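Local coordinates for protein UDP-L-Rhamnose Synthase (Acanthamoeba polyphaga mimivirus, PDB 7JID) that probably makes UDP-L-rhamnose, binding NADP and a UDP-sugar in neighbouring pockets, at residues 12-17 against 169-174; 46-51 against 98-103. All coordinates share one frame; numbering follows the deposited sequence.

Contact 1: residues 12-17 against 169-174; sequences KGWIGS and EQNPRS. With NAP (NADP nicotinamide-adenine-dinucleotide phosphate), chain D.
Trp14 lays one face of its indole on Asn171 and Arg173, where the dinucleotide-binding turn of the Rossmann fold meets the loop before helix 175-181. With CG anti to the backbone N (chi1 175°), the ring extends from the first turn of helix 14-25 toward that loop. The Asn171 amide lies over the pyrrole part, nearly parallel (planes 22° apart), with CG 3.3 Å from Trp14 NE1. Over the six-membered ring comes Arg173 CB, a CH-pi contact 3.6 Å from the centroid. The arginine chain then bends away, and its NH2 bonds to the carbonyl of Ser68. Asparagine suits its place: its flat amide lies over the ring while OD1 accepts from Arg173 N (2.9 Å), an Asx turn that fixes the amide's rotation. Ser174 CA approaches the far rim at CH2.

The start of helix 14-25 also holds the cofactor. Gly13 CA, at the N-cap, is 3.3 Å from NAP O5B, so a residue without a side chain suits. Nearly straight hydrogen bonds join Trp14 N to NAP O1A (2.8 Å) and Ile15 N to O2N. In the ring plane, Trp14 NE1 donates to a water 3.0 Å away, which gives a weak bond to Glu169 O.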
loop_
_atom_site.group_PDB
_atom_site.type_symbol
_atom_site.label_atom_id
_atom_site.label_comp_id
_atom_site.label_asym_id
_atom_site.label_seq_id
_atom_site.Cartn_x
_atom_site.Cartn_y
_atom_site.Cartn_z
ATOM N N LYS A 12 -9.171 -14.511 16.615
ATOM C CA LYS A 12 -10.646 -14.537 16.760
ATOM C C LYS A 12 -11.307 -14.652 15.397
ATOM O O LYS A 12 -12.521 -14.781 15.328
ATOM C CB LYS A 12 -11.159 -13.262 17.434
ATOM C CG LYS A 12 -10.567 -13.002 18.804
ATOM C CD LYS A 12 -10.600 -14.203 19.708
ATOM C CE LYS A 12 -11.220 -13.911 21.059
ATOM N NZ LYS A 12 -12.701 -13.855 20.965
ATOM N N GLY A 13 -10.529 -14.573 14.330
ATOM C CA GLY A 13 -11.126 -14.656 12.995
ATOM C C GLY A 13 -11.474 -16.087 12.628
ATOM O O GLY A 13 -11.130 -17.031 13.378
ATOM N N TRP A 14 -12.083 -16.273 11.453
ATOM C CA TRP A 14 -12.493 -17.630 11.019
ATOM C C TRP A 14 -11.269 -18.546 10.947
ATOM O O TRP A 14 -11.275 -19.618 11.582
ATOM C CB TRP A 14 -13.253 -17.507 9.701
ATOM C CG TRP A 14 -13.641 -18.794 9.070
ATOM C CD1 TRP A 14 -14.365 -19.799 9.630
ATOM C CD2 TRP A 14 -13.379 -19.176 7.714
ATOM N NE1 TRP A 14 -14.543 -20.806 8.718
ATOM C CE2 TRP A 14 -13.952 -20.454 7.531
ATOM C CE3 TRP A 14 -12.689 -18.585 6.650
ATOM C CZ2 TRP A 14 -13.872 -21.133 6.316
ATOM C CZ3 TRP A 14 -12.610 -19.247 5.446
ATOM C CH2 TRP A 14 -13.211 -20.497 5.278
ATOM N N ILE A 15 -10.283 -18.212 10.112
ATOM C CA ILE A 15 -9.084 -19.063 9.934
ATOM C C ILE A 15 -8.244 -19.045 11.200
ATOM O O ILE A 15 -7.772 -20.088 11.580
ATOM C CB ILE A 15 -8.311 -18.707 8.665
ATOM C CG1 ILE A 15 -9.246 -18.816 7.455
ATOM C CG2 ILE A 15 -7.065 -19.549 8.556
ATOM C CD1 ILE A 15 -8.555 -18.522 6.139
ATOM N N GLY A 16 -8.011 -17.878 11.796
ATOM C CA GLY A 16 -7.133 -17.834 12.977
ATOM C C GLY A 16 -7.665 -18.676 14.115
ATOM O O GLY A 16 -6.832 -19.336 14.772
ATOM N N SER A 17 -8.970 -18.670 14.345
ATOM C CA SER A 17 -9.642 -19.528 15.355
ATOM C C SER A 17 -9.347 -20.997 15.040
ATOM O O SER A 17 -9.036 -21.764 15.953
ATOM C CB SER A 17 -11.141 -19.319 15.402
ATOM O OG SER A 17 -11.478 -18.060 15.940
ATOM N N GLU A 169 -16.997 -28.034 7.743
ATOM C CA GLU A 169 -18.038 -27.321 8.534
ATOM C C GLU A 169 -18.559 -26.145 7.695
ATOM O O GLU A 169 -17.742 -25.382 7.224
ATOM C CB GLU A 169 -17.453 -26.824 9.857
ATOM C CG GLU A 169 -18.535 -26.391 10.839
ATOM C CD GLU A 169 -18.041 -25.812 12.154
ATOM O OE1 GLU A 169 -16.847 -25.954 12.463
ATOM O OE2 GLU A 169 -18.852 -25.216 12.856
ATOM N N GLN A 170 -19.875 -25.948 7.619
ATOM C CA GLN A 170 -20.478 -24.799 6.908
ATOM C C GLN A 170 -20.149 -23.514 7.685
ATOM O O GLN A 170 -20.118 -23.554 8.944
ATOM C CB GLN A 170 -21.980 -25.035 6.749
ATOM C CG GLN A 170 -22.284 -26.094 5.710
ATOM C CD GLN A 170 -22.196 -25.450 4.348
ATOM O OE1 GLN A 170 -21.113 -25.231 3.812
ATOM N NE2 GLN A 170 -23.336 -25.026 3.834
ATOM N N ASN A 171 -19.867 -22.421 6.985
ATOM C CA ASN A 171 -19.517 -21.121 7.617
ATOM C C ASN A 171 -19.783 -20.036 6.589
ATOM O O ASN A 171 -19.557 -20.295 5.408
ATOM C CB ASN A 171 -18.065 -21.090 8.116
ATOM C CG ASN A 171 -17.716 -19.846 8.909
ATOM O OD1 ASN A 171 -17.423 -18.790 8.339
ATOM N ND2 ASN A 171 -17.702 -19.964 10.232
ATOM N N PRO A 172 -20.263 -18.827 6.981
ATOM C CA PRO A 172 -20.491 -17.737 6.033
ATOM C C PRO A 172 -19.267 -17.420 5.170
ATOM O O PRO A 172 -19.459 -16.926 4.088
ATOM C CB PRO A 172 -20.860 -16.508 6.891
ATOM C CG PRO A 172 -20.693 -16.960 8.329
ATOM C CD PRO A 172 -20.722 -18.472 8.334
ATOM N N ARG A 173 -18.069 -17.698 5.681
ATOM C CA ARG A 173 -16.788 -17.413 4.990
ATOM C C ARG A 173 -16.398 -18.541 4.009
ATOM O O ARG A 173 -15.575 -18.273 3.092
ATOM C CB ARG A 173 -15.670 -17.209 6.021
ATOM C CG ARG A 173 -15.831 -16.016 6.968
ATOM C CD ARG A 173 -15.420 -14.658 6.395
ATOM N NE ARG A 173 -16.471 -14.063 5.568
ATOM C CZ ARG A 173 -17.609 -13.541 6.027
ATOM N NH1 ARG A 173 -17.867 -13.532 7.324
ATOM N NH2 ARG A 173 -18.493 -13.010 5.191
ATOM N N SER A 174 -16.906 -19.762 4.204
ATOM C CA SER A 174 -16.509 -20.964 3.435
ATOM C C SER A 174 -17.064 -20.902 2.009
ATOM O O SER A 174 -18.246 -20.625 1.804
ATOM C CB SER A 174 -16.924 -22.230 4.101
ATOM O OG SER A 174 -16.613 -23.343 3.291
HETATM P PA NAP D . -11.981 -12.998 9.246
HETATM O O1A NAP D . -12.881 -14.024 9.895
HETATM O O2A NAP D . -12.544 -11.652 8.910
HETATM O O5B NAP D . -10.767 -12.895 10.257
HETATM C C5B NAP D . -9.857 -11.796 10.186
HETATM C C4B NAP D . -9.304 -11.363 11.535
HETATM O O4B NAP D . -8.283 -10.385 11.385
HETATM C C3B NAP D . -10.434 -10.761 12.360
HETATM O O3B NAP D . -10.328 -11.453 13.626
HETATM C C2B NAP D . -10.026 -9.296 12.456
HETATM O O2B NAP D . -10.303 -8.835 13.744
HETATM C C1B NAP D . -8.508 -9.318 12.285
HETATM N N9A NAP D . -7.842 -8.107 11.846
HETATM C C8A NAP D . -8.062 -7.430 10.729
HETATM N N7A NAP D . -7.228 -6.392 10.635
HETATM C C5A NAP D . -6.461 -6.403 11.734
HETATM C C6A NAP D . -5.439 -5.565 12.226
HETATM N N6A NAP D . -5.075 -4.520 11.519
HETATM N N1A NAP D . -4.895 -5.903 13.446
HETATM C C2A NAP D . -5.310 -6.997 14.099
HETATM N N3A NAP D . -6.282 -7.841 13.718
HETATM C C4A NAP D . -6.854 -7.554 12.517
HETATM O O3 NAP D . -11.264 -13.472 7.883
HETATM P PN NAP D . -10.588 -14.918 7.580
HETATM O O1N NAP D . -11.389 -15.340 6.359
HETATM O O2N NAP D . -10.293 -15.760 8.749
HETATM O O5D NAP D . -9.228 -14.432 6.931
HETATM C C5D NAP D . -7.939 -14.257 7.504
HETATM C C4D NAP D . -7.120 -13.337 6.551
HETATM O O4D NAP D . -5.998 -14.050 6.136
HETATM C C3D NAP D . -7.940 -13.062 5.309
HETATM O O3D NAP D . -7.348 -12.011 4.456
HETATM C C2D NAP D . -7.882 -14.534 4.839
HETATM O O2D NAP D . -8.227 -14.850 3.482
HETATM C C1D NAP D . -6.448 -14.917 5.089
HETATM P P2B NAP D . -11.268 -7.598 13.984
HETATM O O1X NAP D . -12.660 -8.038 13.840
HETATM O O2X NAP D . -10.912 -7.391 15.468
HETATM O O3X NAP D . -10.948 -6.386 13.102
HETATM O O HOH W 1 -15.717 -23.501 9.364
#

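Contact 2: residues 46-51 against 98-103; sequences EISEIK and QKYNIH
In the Rossmann fold, helices 40-50 and 79-99 lie side by side against the parallel sheet, and this contact joins their C-terminal ends. Ile47 is its hub. With CG1 beside the backbone N (chi1 -76°), its CG2 methyl is left to face the other segment, where it meets two partners. It sits over one face of the Tyr100 ring, 4.0 Å from CG, and it touches the Ile102 CD1 methyl at 3.7 Å, the two isoleucine side chains running past one another, pointing opposite ways. A branched aliphatic residue suits this buried place: one branch reaches the neighbouring segment, and the side chain also packs on Ile96 and Cys97 of helix 79-99.

Tyr100 lies across Ile47 and extends toward Ser48, whose CB is 3.8 Å from Tyr100 OH. The small serine lets the phenol pass close to the helix. The hydroxyl is hydrogen-bonded to Glu44 OE2, one turn earlier on helix 40-50, and that carboxylate oxygen also forms a salt bridge with Lys99.

Just past helix 79-99, Asn101 has positive phi in a Schellman motif, a backbone conformation asparagine tolerates well, and the chain turns so that Ile102 comes round toward Ile47. Ile102 also packs on Val55 of strand 54-57, and His103 then bonds through its backbone to Val55. The two segments are therefore held by van der Waals packing and burial of hydrocarbon, without directional bonds between them, while the polar link to the tyrosine hydroxyl and Lys99 runs through Glu44.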
loop_
_atom_site.group_PDB
_atom_site.type_symbol
_atom_site.label_atom_id
_atom_site.label_comp_id
_atom_site.label_asym_id
_atom_site.label_seq_id
_atom_site.Cartn_x
_atom_site.Cartn_y
_atom_site.Cartn_z
ATOM N N GLU A 46 4.491 -5.904 22.335
ATOM C CA GLU A 46 3.865 -7.228 22.597
ATOM C C GLU A 46 4.874 -8.330 22.277
ATOM O O GLU A 46 5.006 -9.274 23.087
ATOM C CB GLU A 46 2.569 -7.432 21.824
ATOM C CG GLU A 46 1.873 -8.727 22.185
ATOM C CD GLU A 46 0.413 -8.768 21.784
ATOM O OE1 GLU A 46 0.100 -8.238 20.706
ATOM O OE2 GLU A 46 -0.417 -9.303 22.534
ATOM N N ILE A 47 5.554 -8.232 21.148
ATOM C CA ILE A 47 6.531 -9.256 20.697
ATOM C C ILE A 47 7.727 -9.274 21.647
ATOM O O ILE A 47 8.176 -10.370 22.005
ATOM C CB ILE A 47 6.920 -9.010 19.237
ATOM C CG1 ILE A 47 5.759 -9.487 18.373
ATOM C CG2 ILE A 47 8.213 -9.692 18.880
ATOM C CD1 ILE A 47 5.915 -9.266 16.893
ATOM N N SER A 48 8.188 -8.100 22.065
ATOM C CA SER A 48 9.361 -7.972 22.955
ATOM C C SER A 48 9.040 -8.598 24.312
ATOM O O SER A 48 9.975 -9.195 24.894
ATOM C CB SER A 48 9.772 -6.525 23.065
ATOM O OG SER A 48 10.930 -6.435 23.875
ATOM N N GLU A 49 7.797 -8.486 24.782
ATOM C CA GLU A 49 7.332 -8.972 26.116
ATOM C C GLU A 49 6.973 -10.467 26.052
ATOM O O GLU A 49 7.411 -11.238 26.932
ATOM C CB GLU A 49 6.129 -8.178 26.630
ATOM C CG GLU A 49 5.227 -8.996 27.540
ATOM C CD GLU A 49 4.323 -8.277 28.529
ATOM O OE1 GLU A 49 4.833 -7.820 29.580
ATOM O OE2 GLU A 49 3.092 -8.237 28.285
ATOM N N ILE A 50 6.190 -10.885 25.060
ATOM C CA ILE A 50 5.708 -12.296 24.965
ATOM C C ILE A 50 6.873 -13.233 24.601
ATOM O O ILE A 50 6.822 -14.385 25.047
ATOM C CB ILE A 50 4.534 -12.419 23.973
ATOM C CG1 ILE A 50 3.289 -11.672 24.461
ATOM C CG2 ILE A 50 4.228 -13.884 23.669
ATOM C CD1 ILE A 50 2.789 -12.079 25.839
ATOM N N LYS A 51 7.810 -12.804 23.754
ATOM C CA LYS A 51 8.975 -13.585 23.264
ATOM C C LYS A 51 8.465 -14.877 22.636
ATOM O O LYS A 51 8.842 -15.982 23.014
ATOM C CB LYS A 51 9.940 -13.838 24.431
ATOM C CG LYS A 51 10.337 -12.548 25.139
ATOM C CD LYS A 51 11.262 -12.693 26.322
ATOM C CE LYS A 51 11.542 -11.352 26.973
ATOM N NZ LYS A 51 12.557 -10.582 26.215
ATOM N N GLN A 98 11.125 -9.784 11.765
ATOM C CA GLN A 98 12.478 -9.860 11.188
ATOM C C GLN A 98 13.475 -9.296 12.196
ATOM O O GLN A 98 14.533 -9.936 12.437
ATOM C CB GLN A 98 12.530 -9.103 9.880
ATOM C CG GLN A 98 13.903 -9.155 9.245
ATOM C CD GLN A 98 13.941 -8.377 7.963
ATOM O OE1 GLN A 98 13.772 -7.146 7.923
ATOM N NE2 GLN A 98 14.273 -9.083 6.904
ATOM N N LYS A 99 13.169 -8.137 12.773
ATOM C CA LYS A 99 14.112 -7.500 13.716
ATOM C C LYS A 99 14.391 -8.448 14.877
ATOM O O LYS A 99 15.588 -8.536 15.255
ATOM C CB LYS A 99 13.540 -6.177 14.220
ATOM C CG LYS A 99 14.251 -5.579 15.433
ATOM C CD LYS A 99 13.701 -4.195 15.794
ATOM C CE LYS A 99 14.361 -3.574 17.009
ATOM N NZ LYS A 99 13.793 -2.234 17.311
ATOM N N TYR A 100 13.356 -9.088 15.437
ATOM C CA TYR A 100 13.455 -10.015 16.598
ATOM C C TYR A 100 13.887 -11.433 16.144
ATOM O O TYR A 100 13.985 -12.322 17.022
ATOM C CB TYR A 100 12.170 -9.949 17.430
ATOM C CG TYR A 100 12.071 -8.684 18.235
ATOM C CD1 TYR A 100 12.585 -8.618 19.520
ATOM C CD2 TYR A 100 11.560 -7.522 17.684
ATOM C CE1 TYR A 100 12.554 -7.439 20.255
ATOM C CE2 TYR A 100 11.537 -6.330 18.398
ATOM C CZ TYR A 100 12.037 -6.292 19.689
ATOM O OH TYR A 100 12.014 -5.118 20.382
ATOM N N ASN A 101 14.116 -11.666 14.851
ATOM C CA ASN A 101 14.529 -13.006 14.336
ATOM C C ASN A 101 13.482 -14.044 14.735
ATOM O O ASN A 101 13.858 -15.172 15.146
ATOM C CB ASN A 101 15.907 -13.427 14.876
ATOM C CG ASN A 101 17.042 -12.585 14.334
ATOM O OD1 ASN A 101 17.753 -11.924 15.094
ATOM N ND2 ASN A 101 17.232 -12.609 13.024
ATOM N N ILE A 102 12.193 -13.693 14.648
ATOM C CA ILE A 102 11.088 -14.627 14.980
ATOM C C ILE A 102 10.358 -14.962 13.671
ATOM O O ILE A 102 9.981 -14.039 12.944
ATOM C CB ILE A 102 10.101 -14.102 16.034
ATOM C CG1 ILE A 102 10.795 -13.733 17.356
ATOM C CG2 ILE A 102 9.045 -15.155 16.255
ATOM C CD1 ILE A 102 9.917 -12.974 18.287
ATOM N N HIS A 103 10.250 -16.243 13.367
ATOM C CA HIS A 103 9.595 -16.688 12.113
ATOM C C HIS A 103 8.151 -16.172 12.082
ATOM O O HIS A 103 7.424 -16.342 13.067
ATOM C CB HIS A 103 9.661 -18.206 12.023
ATOM C CG HIS A 103 8.998 -18.751 10.812
ATOM N ND1 HIS A 103 7.633 -18.917 10.734
ATOM C CD2 HIS A 103 9.521 -19.125 9.636
ATOM C CE1 HIS A 103 7.339 -19.360 9.522
ATOM N NE2 HIS A 103 8.477 -19.516 8.828
#

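How the contacts relate
Both contacts belong to the Rossmann fold built on one six-stranded parallel sheet, but they sit apart, with centres 27 Å from each other and nearest atoms about 11 Å apart. Contact 2 is nested along the chain within the loop that contact 1 closes. It joins neighbouring helices 40-50 and 79-99 at the periphery, its centre about 24 Å from the centre of the chain, and its second segment leads into strand 103-109. Contact 1 spans 152 residues and links the start of helix 14-25, which follows strand 5-9, to the loop after strand 157-162. One contact thus ties two adjacent helices together, and the other brings distant parts of the chain together at the bound NADP.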